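Local coordinates for protein hydrazine synthase alpha subunit (Candidatus Kuenenia stuttgartiensis, PDB 5C2V) that forms hydrazine from hydroxylamine and ammonia as the alpha subunit of hydrazine synthase, a multihaem complex that condenses nitric oxide with ammonium, at residues 493-498 with 766-771; 645-650 with 772-777; 483-488 with 688-693; 174-179 with 468-473. One frame throughout, in Å; residues are numbered along the deposited sequence.

Interaction 1: 493-498 with 766-771; sequences SSNSGT and QWDNIP. With CA (calcium ion), chain Z.
A calcium-binding loop that supplies Asp-768, Ile-770, Gly-772 and Asp-774 to its ion starts where Trp-767 and Asp-768 dock on the turn around Asn-495. The joint rests on one shared backbone acceptor. Asn-495 O takes a hydrogen bond from Trp-767 N at 2.9 Å and a second from Asp-768 N at 2.6 Å, the latter on a lone pair and fairly straight, with an N-H...O angle of 161°. The same oxygen sits in the plane of the indole, at its edge. Beyond the backbone, the side chains of Asn-495 and Asp-768 cross obliquely with their amide and carboxylate planes 73° apart, and Asn-495 OD1 comes within 3.4 Å of Asp-768 CB. Asp-768 has CG anti to the backbone N (chi1 -159°), and from there its OD1 binds the calcium at 2.3 Å while also accepting from Ile-770 N, an Asx turn; Ile-770 O is a further ligand. Asn-495 OD1 accepts a hydrogen bond from a calcium-bound water at 2.6 Å. On the flank, Ser-496 CB rests against Gln-766 CG at 3.7 Å. The second carboxylate oxygen of Asp-768 is salt-bridged to Arg-647. Asn-495 thus acts twice, through its carbonyl on the start of the loop and through its side chain, as a second-shell group, on a calcium-bound water, and the carboxylate of Asp-768, held between cations, is expected to stay ionised.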
loop_
_atom_site.group_PDB
_atom_site.type_symbol
_atom_site.label_atom_id
_atom_site.label_comp_id
_atom_site.label_asym_id
_atom_site.label_seq_id
_atom_site.Cartn_x
_atom_site.Cartn_y
_atom_site.Cartn_z
ATOM N N SER D 493 -17.834 -14.120 -7.750
ATOM C CA SER D 493 -18.458 -15.423 -7.962
ATOM C C SER D 493 -19.814 -15.251 -8.623
ATOM O O SER D 493 -20.208 -14.138 -8.945
ATOM C CB SER D 493 -18.617 -16.172 -6.638
ATOM O OG SER D 493 -19.703 -15.653 -5.888
ATOM N N SER D 494 -20.535 -16.352 -8.806
ATOM C CA SER D 494 -21.869 -16.309 -9.398
ATOM C C SER D 494 -22.849 -15.510 -8.538
ATOM O O SER D 494 -23.894 -15.068 -9.019
ATOM C CB SER D 494 -22.399 -17.729 -9.614
ATOM O OG SER D 494 -23.751 -17.712 -10.041
ATOM N N ASN D 495 -22.509 -15.339 -7.264
ATOM C CA ASN D 495 -23.354 -14.610 -6.325
ATOM C C ASN D 495 -23.222 -13.089 -6.405
ATOM O O ASN D 495 -24.214 -12.373 -6.274
ATOM C CB ASN D 495 -23.063 -15.073 -4.896
ATOM C CG ASN D 495 -23.528 -16.494 -4.638
ATOM O OD1 ASN D 495 -24.551 -16.927 -5.168
ATOM N ND2 ASN D 495 -22.779 -17.225 -3.823
ATOM N N SER D 496 -22.004 -12.594 -6.603
ATOM C CA SER D 496 -21.782 -11.151 -6.651
ATOM C C SER D 496 -20.613 -10.765 -7.551
ATOM O O SER D 496 -19.655 -11.523 -7.705
ATOM C CB SER D 496 -21.543 -10.600 -5.244
ATOM O OG SER D 496 -20.252 -10.944 -4.773
ATOM N N GLY D 497 -20.699 -9.574 -8.136
ATOM C CA GLY D 497 -19.633 -9.050 -8.968
ATOM C C GLY D 497 -18.557 -8.378 -8.139
ATOM O O GLY D 497 -17.553 -7.906 -8.671
ATOM N N THR D 498 -18.770 -8.335 -6.828
ATOM C CA THR D 498 -17.808 -7.728 -5.916
ATOM C C THR D 498 -17.188 -8.783 -5.008
ATOM O O THR D 498 -17.535 -9.962 -5.083
ATOM C CB THR D 498 -18.459 -6.634 -5.048
ATOM O OG1 THR D 498 -19.210 -7.241 -3.989
ATOM C CG2 THR D 498 -19.377 -5.759 -5.888
ATOM N N GLN D 766 -24.429 -7.006 -4.209
ATOM C CA GLN D 766 -24.422 -8.378 -4.696
ATOM C C GLN D 766 -25.452 -8.583 -5.801
ATOM O O GLN D 766 -26.166 -7.657 -6.187
ATOM C CB GLN D 766 -24.689 -9.363 -3.552
ATOM C CG GLN D 766 -23.617 -9.397 -2.473
ATOM C CD GLN D 766 -23.777 -8.282 -1.460
ATOM O OE1 GLN D 766 -24.729 -7.504 -1.521
ATOM N NE2 GLN D 766 -22.847 -8.202 -0.515
ATOM N N TRP D 767 -25.511 -9.812 -6.299
ATOM C CA TRP D 767 -26.459 -10.224 -7.326
ATOM C C TRP D 767 -27.374 -11.280 -6.731
ATOM O O TRP D 767 -28.588 -11.098 -6.630
ATOM C CB TRP D 767 -25.722 -10.762 -8.556
ATOM C CG TRP D 767 -26.509 -11.728 -9.405
ATOM C CD1 TRP D 767 -26.534 -13.090 -9.286
ATOM C CD2 TRP D 767 -27.332 -11.412 -10.537
ATOM N NE1 TRP D 767 -27.347 -13.635 -10.250
ATOM C CE2 TRP D 767 -27.846 -12.629 -11.033
ATOM C CE3 TRP D 767 -27.695 -10.219 -11.168
ATOM C CZ2 TRP D 767 -28.701 -12.684 -12.133
ATOM C CZ3 TRP D 767 -28.547 -10.278 -12.259
ATOM C CH2 TRP D 767 -29.040 -11.501 -12.729
ATOM N N ASP D 768 -26.766 -12.390 -6.326
ATOM C CA ASP D 768 -27.497 -13.456 -5.678
ATOM C C ASP D 768 -27.247 -13.343 -4.181
ATOM O O ASP D 768 -26.175 -13.696 -3.694
ATOM C CB ASP D 768 -27.027 -14.807 -6.224
ATOM C CG ASP D 768 -28.031 -15.909 -6.009
ATOM O OD1 ASP D 768 -28.627 -15.963 -4.918
ATOM O OD2 ASP D 768 -28.226 -16.722 -6.936
ATOM N N ASN D 769 -28.241 -12.838 -3.460
ATOM C CA ASN D 769 -28.134 -12.676 -2.016
ATOM C C ASN D 769 -28.847 -13.783 -1.249
ATOM O O ASN D 769 -28.882 -13.772 -0.020
ATOM C CB ASN D 769 -28.664 -11.308 -1.587
ATOM C CG ASN D 769 -27.555 -10.369 -1.145
ATOM O OD1 ASN D 769 -26.473 -10.811 -0.753
ATOM N ND2 ASN D 769 -27.818 -9.069 -1.202
ATOM N N ILE D 770 -29.428 -14.726 -1.982
ATOM C CA ILE D 770 -30.092 -15.868 -1.368
ATOM C C ILE D 770 -29.178 -17.088 -1.410
ATOM O O ILE D 770 -28.964 -17.665 -2.474
ATOM C CB ILE D 770 -31.422 -16.196 -2.075
ATOM C CG1 ILE D 770 -32.330 -14.964 -2.101
ATOM C CG2 ILE D 770 -32.116 -17.365 -1.392
ATOM C CD1 ILE D 770 -33.621 -15.171 -2.862
ATOM N N PRO D 771 -28.638 -17.483 -0.246
ATOM C CA PRO D 771 -27.682 -18.593 -0.134
ATOM C C PRO D 771 -28.200 -19.896 -0.740
ATOM O O PRO D 771 -29.348 -20.273 -0.507
ATOM C CB PRO D 771 -27.492 -18.738 1.378
ATOM C CG PRO D 771 -27.788 -17.384 1.920
ATOM C CD PRO D 771 -28.891 -16.846 1.057
HETATM CA CA CA Z . -28.690 -18.242 -4.411
HETATM O O HOH W 1 -26.343 -18.303 -3.973
HETATM O O HOH W 2 -28.351 -18.928 -6.691
#

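Interaction 2: 645-650 with 772-777; sequences DFRRDI and GPDFYP. With CA (calcium ion), chain Z.
Arg-647 and Asp-774 reach toward each other tip to tip, and around this pair the contact is close. Arg-647 NH1 makes a salt bridge to Asp-774 OD1 at 3.0 Å; the hydrogen bond within it is weak and bent, and the guanidinium and carboxylate planes stand 74° apart. A longer, weak bond runs from the same NH1 to Pro-777 O at 3.5 Å, and NH1 is also salt-bridged to Asp-768. Tyr-776 CB lies over one face of the guanidinium, toward its rim. Asp-645 holds the group side-on from within its own segment, with Arg-647 NE on Asp-645 OD1 at 2.8 Å and Arg-647 NH2 on Asp-645 OD2 at 2.7 Å, which should fix the rotation of the guanidinium. Asp-774 gives its other oxygen, OD2, to the calcium at 2.3 Å, and its OD1 closes an Asx turn onto Tyr-776 N. The looser, solvent-facing side belongs to exposed Arg-648, whose CG touches Tyr-776 OH at 3.3 Å as the two side chains slant past each other. Asp-645 is also the N-cap of helix 646-657, and Ile-650 of that helix packs on Ile-757 and Trp-760 of helix 751-762, a pairing of first and last helices typical of the cytochrome c fold.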
loop_
_atom_site.group_PDB
_atom_site.type_symbol
_atom_site.label_atom_id
_atom_site.label_comp_id
_atom_site.label_asym_id
_atom_site.label_seq_id
_atom_site.Cartn_x
_atom_site.Cartn_y
_atom_site.Cartn_z
ATOM N N ASP D 645 -31.966 -8.404 -2.881
ATOM C CA ASP D 645 -31.483 -9.215 -3.992
ATOM C C ASP D 645 -31.692 -8.473 -5.309
ATOM O O ASP D 645 -32.778 -7.958 -5.570
ATOM C CB ASP D 645 -32.197 -10.567 -4.017
ATOM C CG ASP D 645 -31.587 -11.532 -5.014
ATOM O OD1 ASP D 645 -31.997 -11.508 -6.194
ATOM O OD2 ASP D 645 -30.702 -12.318 -4.616
ATOM N N PHE D 646 -30.650 -8.421 -6.135
ATOM C CA PHE D 646 -30.683 -7.633 -7.365
ATOM C C PHE D 646 -31.751 -8.110 -8.347
ATOM O O PHE D 646 -32.391 -7.303 -9.018
ATOM C CB PHE D 646 -29.314 -7.654 -8.047
ATOM C CG PHE D 646 -29.230 -6.773 -9.261
ATOM C CD1 PHE D 646 -29.001 -5.414 -9.130
ATOM C CD2 PHE D 646 -29.380 -7.303 -10.533
ATOM C CE1 PHE D 646 -28.925 -4.598 -10.244
ATOM C CE2 PHE D 646 -29.306 -6.493 -11.650
ATOM C CZ PHE D 646 -29.077 -5.139 -11.505
ATOM N N ARG D 647 -31.937 -9.422 -8.427
ATOM C CA ARG D 647 -32.884 -10.003 -9.371
ATOM C C ARG D 647 -34.328 -9.786 -8.931
ATOM O O ARG D 647 -35.196 -9.472 -9.745
ATOM C CB ARG D 647 -32.609 -11.496 -9.538
ATOM C CG ARG D 647 -31.155 -11.817 -9.824
ATOM C CD ARG D 647 -30.812 -13.228 -9.390
ATOM N NE ARG D 647 -30.932 -13.394 -7.947
ATOM C CZ ARG D 647 -30.747 -14.544 -7.309
ATOM N NH1 ARG D 647 -30.432 -15.639 -7.990
ATOM N NH2 ARG D 647 -30.879 -14.601 -5.991
ATOM N N ARG D 648 -34.575 -9.965 -7.638
ATOM C CA ARG D 648 -35.920 -9.857 -7.084
ATOM C C ARG D 648 -36.353 -8.411 -6.841
ATOM O O ARG D 648 -37.521 -8.067 -7.019
ATOM C CB ARG D 648 -36.004 -10.643 -5.775
ATOM C CG ARG D 648 -37.405 -10.752 -5.198
ATOM C CD ARG D 648 -37.394 -10.486 -3.704
ATOM N NE ARG D 648 -36.426 -11.324 -3.003
ATOM C CZ ARG D 648 -35.973 -11.074 -1.779
ATOM N NH1 ARG D 648 -36.394 -10.004 -1.120
ATOM N NH2 ARG D 648 -35.093 -11.891 -1.216
ATOM N N ASP D 649 -35.407 -7.568 -6.439
ATOM C CA ASP D 649 -35.732 -6.227 -5.961
ATOM C C ASP D 649 -35.360 -5.114 -6.946
ATOM O O ASP D 649 -36.230 -4.389 -7.427
ATOM C CB ASP D 649 -35.048 -5.977 -4.614
ATOM C CG ASP D 649 -35.490 -6.962 -3.544
ATOM O OD1 ASP D 649 -36.685 -7.324 -3.527
ATOM O OD2 ASP D 649 -34.644 -7.380 -2.725
ATOM N N ILE D 650 -34.068 -4.977 -7.232
ATOM C CA ILE D 650 -33.557 -3.861 -8.030
ATOM C C ILE D 650 -33.916 -3.933 -9.520
ATOM O O ILE D 650 -34.390 -2.950 -10.104
ATOM C CB ILE D 650 -32.023 -3.762 -7.910
ATOM C CG1 ILE D 650 -31.605 -3.690 -6.438
ATOM C CG2 ILE D 650 -31.501 -2.559 -8.680
ATOM C CD1 ILE D 650 -32.259 -2.561 -5.670
ATOM N N GLY D 772 -27.352 -20.569 -1.512
ATOM C CA GLY D 772 -27.728 -21.811 -2.160
ATOM C C GLY D 772 -28.473 -21.579 -3.460
ATOM O O GLY D 772 -28.843 -20.448 -3.774
ATOM N N PRO D 773 -28.692 -22.652 -4.232
ATOM C CA PRO D 773 -29.429 -22.555 -5.497
ATOM C C PRO D 773 -30.897 -22.196 -5.284
ATOM O O PRO D 773 -31.560 -22.792 -4.436
ATOM C CB PRO D 773 -29.289 -23.959 -6.094
ATOM C CG PRO D 773 -29.038 -24.847 -4.921
ATOM C CD PRO D 773 -28.237 -24.027 -3.957
ATOM N N ASP D 774 -31.392 -21.228 -6.050
ATOM C CA ASP D 774 -32.789 -20.815 -5.959
ATOM C C ASP D 774 -33.439 -20.729 -7.337
ATOM O O ASP D 774 -32.829 -21.086 -8.346
ATOM C CB ASP D 774 -32.910 -19.472 -5.236
ATOM C CG ASP D 774 -31.915 -18.448 -5.737
ATOM O OD1 ASP D 774 -32.146 -17.867 -6.818
ATOM O OD2 ASP D 774 -30.905 -18.218 -5.039
ATOM N N PHE D 775 -34.678 -20.252 -7.370
ATOM C CA PHE D 775 -35.460 -20.214 -8.602
ATOM C C PHE D 775 -35.171 -18.976 -9.450
ATOM O O PHE D 775 -35.597 -18.895 -10.601
ATOM C CB PHE D 775 -36.954 -20.279 -8.277
ATOM C CG PHE D 775 -37.389 -21.591 -7.687
ATOM C CD1 PHE D 775 -36.668 -22.749 -7.931
ATOM C CD2 PHE D 775 -38.519 -21.667 -6.890
ATOM C CE1 PHE D 775 -37.066 -23.958 -7.390
ATOM C CE2 PHE D 775 -38.922 -22.872 -6.346
ATOM C CZ PHE D 775 -38.194 -24.019 -6.597
ATOM N N TYR D 776 -34.453 -18.015 -8.879
ATOM C CA TYR D 776 -34.127 -16.785 -9.594
ATOM C C TYR D 776 -32.966 -17.003 -10.566
ATOM O O TYR D 776 -32.079 -17.816 -10.300
ATOM C CB TYR D 776 -33.801 -15.666 -8.601
ATOM C CG TYR D 776 -35.004 -15.196 -7.812
ATOM C CD1 TYR D 776 -35.915 -14.305 -8.366
ATOM C CD2 TYR D 776 -35.230 -15.646 -6.518
ATOM C CE1 TYR D 776 -37.017 -13.874 -7.651
ATOM C CE2 TYR D 776 -36.330 -15.220 -5.795
ATOM C CZ TYR D 776 -37.219 -14.334 -6.367
ATOM O OH TYR D 776 -38.314 -13.905 -5.653
ATOM N N PRO D 777 -32.978 -16.280 -11.702
ATOM C CA PRO D 777 -31.993 -16.423 -12.785
ATOM C C PRO D 777 -30.540 -16.370 -12.317
ATOM O O PRO D 777 -30.194 -15.557 -11.461
ATOM C CB PRO D 777 -32.304 -15.231 -13.691
ATOM C CG PRO D 777 -33.755 -14.996 -13.494
ATOM C CD PRO D 777 -34.022 -15.297 -12.046
HETATM CA CA CA Z . -28.690 -18.242 -4.411
HETATM O O HOH W 2 -28.351 -18.928 -6.691
HETATM O O HOH W 1 -26.343 -18.303 -3.973
#

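Interaction 3: 483-488 with 688-693; sequences GAHLLG and AYNSLL
A type I beta turn from Gly-483 to Leu-486 brings the backbone to the C-terminal end of helix 687-692, where the CA atoms of Leu-486 and Leu-693 are 5.9 Å apart. One polar bond and a cluster of leucines then join the two. His-485 NE2 donates to Asn-690 OD1 at 2.9 Å with an N-H...O angle of 170°. The oxygen lies in the imidazole plane, the donor meets it nearly along the C=O axis, and ring and amide are almost coplanar, only 17° apart. On its other branch Asn-690 ND2 bonds Ser-686 O, which ties the amide to the residue just before its helix. Beside this bond Leu-486 carries most of the apolar contact. Its two methyls divide the work: Leu-486 CD1 meets Leu-693 CB at 3.8 Å and Tyr-689 CE1 at 4.0 Å, whereas Leu-486 CD2 rests near Leu-693 O at 3.6 Å. Leu-487 crosses Leu-693 at about a right angle, their CD1 atoms 4.2 Å apart. Within the helix segment, Leu-693 CD2 sits over the centre of the Tyr-689 ring, whose hydroxyl is hydrogen-bonded to Gly-497 N and Ala-765 O. The middle-domain turn is thereby set against the cytochrome c domain, where helix 751-762 offers Trp-760 to both Tyr-689 and Leu-693, helix 646-657 packs on Ala-688, and Val-679 of strand 678-679 touches His-485 and Asn-690.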
loop_
_atom_site.group_PDB
_atom_site.type_symbol
_atom_site.label_atom_id
_atom_site.label_comp_id
_atom_site.label_asym_id
_atom_site.label_seq_id
_atom_site.Cartn_x
_atom_site.Cartn_y
_atom_site.Cartn_z
ATOM N N GLY D 483 -17.332 -12.806 -12.082
ATOM C CA GLY D 483 -17.274 -11.358 -12.170
ATOM C C GLY D 483 -15.876 -10.775 -12.296
ATOM O O GLY D 483 -15.669 -9.608 -11.972
ATOM N N ALA D 484 -14.917 -11.581 -12.744
ATOM C CA ALA D 484 -13.516 -11.157 -12.821
ATOM C C ALA D 484 -13.316 -9.874 -13.635
ATOM O O ALA D 484 -12.348 -9.143 -13.425
ATOM C CB ALA D 484 -12.665 -12.276 -13.401
ATOM N N HIS D 485 -14.232 -9.609 -14.559
ATOM C CA HIS D 485 -14.190 -8.389 -15.357
ATOM C C HIS D 485 -14.740 -7.201 -14.571
ATOM O O HIS D 485 -14.574 -6.047 -14.967
ATOM C CB HIS D 485 -14.976 -8.577 -16.654
ATOM C CG HIS D 485 -16.404 -8.976 -16.443
ATOM N ND1 HIS D 485 -16.769 -10.239 -16.027
ATOM C CD2 HIS D 485 -17.556 -8.282 -16.593
ATOM C CE1 HIS D 485 -18.085 -10.304 -15.928
ATOM N NE2 HIS D 485 -18.587 -9.129 -16.266
ATOM N N LEU D 486 -15.404 -7.498 -13.458
ATOM C CA LEU D 486 -15.986 -6.476 -12.593
ATOM C C LEU D 486 -15.068 -6.140 -11.417
ATOM O O LEU D 486 -13.911 -6.561 -11.378
ATOM C CB LEU D 486 -17.355 -6.929 -12.081
ATOM C CG LEU D 486 -18.369 -7.278 -13.171
ATOM C CD1 LEU D 486 -19.658 -7.814 -12.568
ATOM C CD2 LEU D 486 -18.645 -6.066 -14.046
ATOM N N LEU D 487 -15.599 -5.371 -10.470
ATOM C CA LEU D 487 -14.836 -4.878 -9.324
ATOM C C LEU D 487 -14.254 -5.984 -8.443
ATOM O O LEU D 487 -13.186 -5.817 -7.854
ATOM C CB LEU D 487 -15.720 -3.969 -8.467
ATOM C CG LEU D 487 -16.472 -2.870 -9.218
ATOM C CD1 LEU D 487 -17.242 -1.979 -8.255
ATOM C CD2 LEU D 487 -15.506 -2.052 -10.057
ATOM N N GLY D 488 -14.961 -7.105 -8.350
ATOM C CA GLY D 488 -14.580 -8.178 -7.449
ATOM C C GLY D 488 -13.269 -8.867 -7.776
ATOM O O GLY D 488 -12.511 -9.228 -6.876
ATOM N N ALA D 688 -27.853 -5.078 -16.996
ATOM C CA ALA D 688 -27.866 -3.955 -16.064
ATOM C C ALA D 688 -26.821 -4.122 -14.964
ATOM O O ALA D 688 -26.135 -3.166 -14.599
ATOM C CB ALA D 688 -29.251 -3.792 -15.458
ATOM N N TYR D 689 -26.699 -5.340 -14.444
ATOM C CA TYR D 689 -25.732 -5.620 -13.389
ATOM C C TYR D 689 -24.306 -5.473 -13.906
ATOM O O TYR D 689 -23.456 -4.880 -13.243
ATOM C CB TYR D 689 -25.941 -7.024 -12.816
ATOM C CG TYR D 689 -25.100 -7.308 -11.590
ATOM C CD1 TYR D 689 -23.849 -7.902 -11.700
ATOM C CD2 TYR D 689 -25.557 -6.977 -10.321
ATOM C CE1 TYR D 689 -23.077 -8.160 -10.583
ATOM C CE2 TYR D 689 -24.794 -7.231 -9.197
ATOM C CZ TYR D 689 -23.556 -7.822 -9.333
ATOM O OH TYR D 689 -22.794 -8.076 -8.216
ATOM N N ASN D 690 -24.050 -6.022 -15.090
ATOM C CA ASN D 690 -22.739 -5.905 -15.718
ATOM C C ASN D 690 -22.373 -4.451 -15.986
ATOM O O ASN D 690 -21.219 -4.051 -15.829
ATOM C CB ASN D 690 -22.693 -6.702 -17.024
ATOM C CG ASN D 690 -22.527 -8.190 -16.793
ATOM O OD1 ASN D 690 -21.423 -8.670 -16.531
ATOM N ND2 ASN D 690 -23.624 -8.932 -16.897
ATOM N N SER D 691 -23.366 -3.663 -16.385
ATOM C CA SER D 691 -23.157 -2.246 -16.650
ATOM C C SER D 691 -22.821 -1.482 -15.372
ATOM O O SER D 691 -21.825 -0.763 -15.313
ATOM C CB SER D 691 -24.397 -1.634 -17.309
ATOM O OG SER D 691 -24.658 -2.234 -18.567
ATOM N N LEU D 692 -23.653 -1.654 -14.348
ATOM C CA LEU D 692 -23.522 -0.886 -13.114
ATOM C C LEU D 692 -22.268 -1.236 -12.311
ATOM O O LEU D 692 -21.756 -0.406 -11.562
ATOM C CB LEU D 692 -24.766 -1.082 -12.245
ATOM C CG LEU D 692 -26.048 -0.458 -12.802
ATOM C CD1 LEU D 692 -27.267 -0.919 -12.018
ATOM C CD2 LEU D 692 -25.943 1.060 -12.797
ATOM N N LEU D 693 -21.778 -2.462 -12.467
ATOM C CA LEU D 693 -20.612 -2.917 -11.714
ATOM C C LEU D 693 -19.304 -2.747 -12.489
ATOM O O LEU D 693 -18.244 -3.173 -12.028
ATOM C CB LEU D 693 -20.786 -4.381 -11.296
ATOM C CG LEU D 693 -21.541 -4.639 -9.986
ATOM C CD1 LEU D 693 -20.864 -3.924 -8.827
ATOM C CD2 LEU D 693 -23.007 -4.235 -10.081
#

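Interaction 4: 174-179 with 468-473; sequences GVMDEF and YQCVEP
Met-176 and Cys-470 provide the one backbone bond of this contact, from Met-176 N to Cys-470 O at 3.2 Å. It is weak, bent to 134° at the hydrogen, and the two segments are better regarded as neighbouring loops than as a sheet. The rest of the contact is van der Waals. Met-176 CB and Cys-470 CB form its apolar pair at 4.3 Å, while the thioether of Met-176 leads away from the contact. Val-175 CG2 leans against the stem of Gln-469, 3.5 Å from Gln-469 CG, as the two side chains slant across each other. Gln-469 presents that stem with CG anti to the backbone N (chi1 -173°); its amide end is modelled too close to Met-176 O, and its position is doubtful. Separately, Val-471 sends CG1 toward Gly-174 O, 3.6 Å away. In the fold, 174-179 connects strands 154-171 and 186-191 in a sheet of the N-terminal domain, probably a propeller blade, and 468-473 follows strand 461-467 of the middle domain; loops of two domains meet here. Other polar groups bond outside the two segments. Asp-177 OD1 accepts from Asn-181 N, besides a weak bond from Phe-179 N within its own segment, and Asp-177 O accepts from Gln-501 NE2. Glu-178 OE2 takes a hydrogen bond from Trp-545 NE1, and Glu-472 OE2 a weak one from Asn-495 ND2.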
loop_
_atom_site.group_PDB
_atom_site.type_symbol
_atom_site.label_atom_id
_atom_site.label_comp_id
_atom_site.label_asym_id
_atom_site.label_seq_id
_atom_site.Cartn_x
_atom_site.Cartn_y
_atom_site.Cartn_z
ATOM N N GLY D 174 -18.902 -28.958 3.520
ATOM C CA GLY D 174 -19.813 -28.368 2.558
ATOM C C GLY D 174 -19.913 -26.873 2.789
ATOM O O GLY D 174 -20.954 -26.259 2.549
ATOM N N VAL D 175 -18.816 -26.288 3.257
ATOM C CA VAL D 175 -18.788 -24.879 3.624
ATOM C C VAL D 175 -17.646 -24.148 2.914
ATOM O O VAL D 175 -16.580 -24.719 2.677
ATOM C CB VAL D 175 -18.660 -24.713 5.161
ATOM C CG1 VAL D 175 -17.328 -25.255 5.656
ATOM C CG2 VAL D 175 -18.834 -23.263 5.569
ATOM N N MET D 176 -17.885 -22.890 2.556
ATOM C CA MET D 176 -16.877 -22.072 1.892
ATOM C C MET D 176 -16.564 -20.819 2.703
ATOM O O MET D 176 -17.468 -20.182 3.243
ATOM C CB MET D 176 -17.344 -21.674 0.489
ATOM C CG MET D 176 -16.882 -22.603 -0.623
ATOM S SD MET D 176 -17.606 -22.163 -2.217
ATOM C CE MET D 176 -16.706 -23.251 -3.317
ATOM N N ASP D 177 -15.285 -20.463 2.785
ATOM C CA ASP D 177 -14.904 -19.210 3.426
ATOM C C ASP D 177 -15.052 -18.055 2.442
ATOM O O ASP D 177 -15.631 -18.213 1.367
ATOM C CB ASP D 177 -13.476 -19.275 3.994
ATOM C CG ASP D 177 -12.399 -19.421 2.922
ATOM O OD1 ASP D 177 -12.709 -19.391 1.713
ATOM O OD2 ASP D 177 -11.217 -19.559 3.302
ATOM N N GLU D 178 -14.529 -16.894 2.813
ATOM C CA GLU D 178 -14.663 -15.699 1.992
ATOM C C GLU D 178 -13.744 -15.730 0.766
ATOM O O GLU D 178 -13.921 -14.953 -0.172
ATOM C CB GLU D 178 -14.397 -14.458 2.846
ATOM C CG GLU D 178 -15.429 -14.278 3.957
ATOM C CD GLU D 178 -14.992 -13.297 5.028
ATOM O OE1 GLU D 178 -13.903 -13.488 5.604
ATOM O OE2 GLU D 178 -15.746 -12.338 5.298
ATOM N N PHE D 179 -12.767 -16.631 0.780
ATOM C CA PHE D 179 -11.891 -16.843 -0.370
ATOM C C PHE D 179 -12.381 -18.001 -1.238
ATOM O O PHE D 179 -11.711 -18.399 -2.193
ATOM C CB PHE D 179 -10.454 -17.099 0.087
ATOM C CG PHE D 179 -9.790 -15.897 0.695
ATOM C CD1 PHE D 179 -9.831 -14.670 0.054
ATOM C CD2 PHE D 179 -9.131 -15.993 1.908
ATOM C CE1 PHE D 179 -9.221 -13.561 0.611
ATOM C CE2 PHE D 179 -8.520 -14.888 2.471
ATOM C CZ PHE D 179 -8.566 -13.670 1.822
ATOM N N TYR D 468 -23.955 -13.921 5.550
ATOM C CA TYR D 468 -24.417 -15.269 5.241
ATOM C C TYR D 468 -23.263 -16.110 4.719
ATOM O O TYR D 468 -22.554 -15.700 3.799
ATOM C CB TYR D 468 -25.549 -15.243 4.213
ATOM C CG TYR D 468 -26.767 -14.455 4.636
ATOM C CD1 TYR D 468 -27.081 -14.285 5.980
ATOM C CD2 TYR D 468 -27.607 -13.884 3.690
ATOM C CE1 TYR D 468 -28.196 -13.564 6.365
ATOM C CE2 TYR D 468 -28.722 -13.164 4.066
ATOM C CZ TYR D 468 -29.013 -13.006 5.403
ATOM O OH TYR D 468 -30.125 -12.288 5.778
ATOM N N GLN D 469 -23.075 -17.283 5.312
ATOM C CA GLN D 469 -22.042 -18.201 4.859
ATOM C C GLN D 469 -22.362 -18.667 3.445
ATOM O O GLN D 469 -23.529 -18.815 3.085
ATOM C CB GLN D 469 -21.926 -19.397 5.805
ATOM C CG GLN D 469 -20.753 -20.317 5.511
ATOM C CD GLN D 469 -19.409 -19.665 5.781
ATOM O OE1 GLN D 469 -18.893 -19.724 6.897
ATOM N NE2 GLN D 469 -18.832 -19.048 4.757
ATOM N N CYS D 470 -21.328 -18.900 2.645
ATOM C CA CYS D 470 -21.540 -19.314 1.268
ATOM C C CYS D 470 -21.568 -20.831 1.179
ATOM O O CYS D 470 -20.544 -21.496 1.345
ATOM C CB CYS D 470 -20.448 -18.744 0.359
ATOM S SG CYS D 470 -20.610 -19.194 -1.384
ATOM N N VAL D 471 -22.750 -21.371 0.907
ATOM C CA VAL D 471 -22.927 -22.810 0.787
ATOM C C VAL D 471 -23.560 -23.154 -0.558
ATOM O O VAL D 471 -24.700 -22.785 -0.849
ATOM C CB VAL D 471 -23.775 -23.382 1.953
ATOM C CG1 VAL D 471 -22.977 -23.347 3.248
ATOM C CG2 VAL D 471 -25.078 -22.607 2.123
ATOM N N GLU D 472 -22.796 -23.849 -1.391
ATOM C CA GLU D 472 -23.243 -24.188 -2.734
ATOM C C GLU D 472 -22.967 -25.657 -3.026
ATOM O O GLU D 472 -21.951 -25.991 -3.637
ATOM C CB GLU D 472 -22.554 -23.298 -3.770
ATOM C CG GLU D 472 -22.742 -21.802 -3.541
ATOM C CD GLU D 472 -24.133 -21.317 -3.907
ATOM O OE1 GLU D 472 -24.873 -22.070 -4.575
ATOM O OE2 GLU D 472 -24.487 -20.182 -3.522
ATOM N N PRO D 473 -23.873 -26.541 -2.581
ATOM C CA PRO D 473 -23.720 -27.992 -2.734
ATOM C C PRO D 473 -23.761 -28.442 -4.191
ATOM O O PRO D 473 -23.058 -29.381 -4.563
ATOM C CB PRO D 473 -24.913 -28.553 -1.956
ATOM C CG PRO D 473 -25.926 -27.461 -1.983
ATOM C CD PRO D 473 -25.138 -26.187 -1.913
#

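From the N terminus, interaction 4 closes first: a loop of the N-terminal domain at 174-179 waits nearly 290 residues for 468-473, joining the N-terminal and middle domains. It is in series with the rest. The other three loops all cross one another. Interaction 3 opens at 483-488 and interaction 1 at 493-498, both between strands 461-467 and 503-510; interaction 2 opens later, at helix 646-657. They close in the order 688-693, 766-771 and 772-777, binding the middle domain to the cytochrome c domain and its C-terminal tail. Interactions 1 and 2 share the calcium ion and two waters, while interactions 3 and 4 stay about 9 Å apart at their nearest atoms.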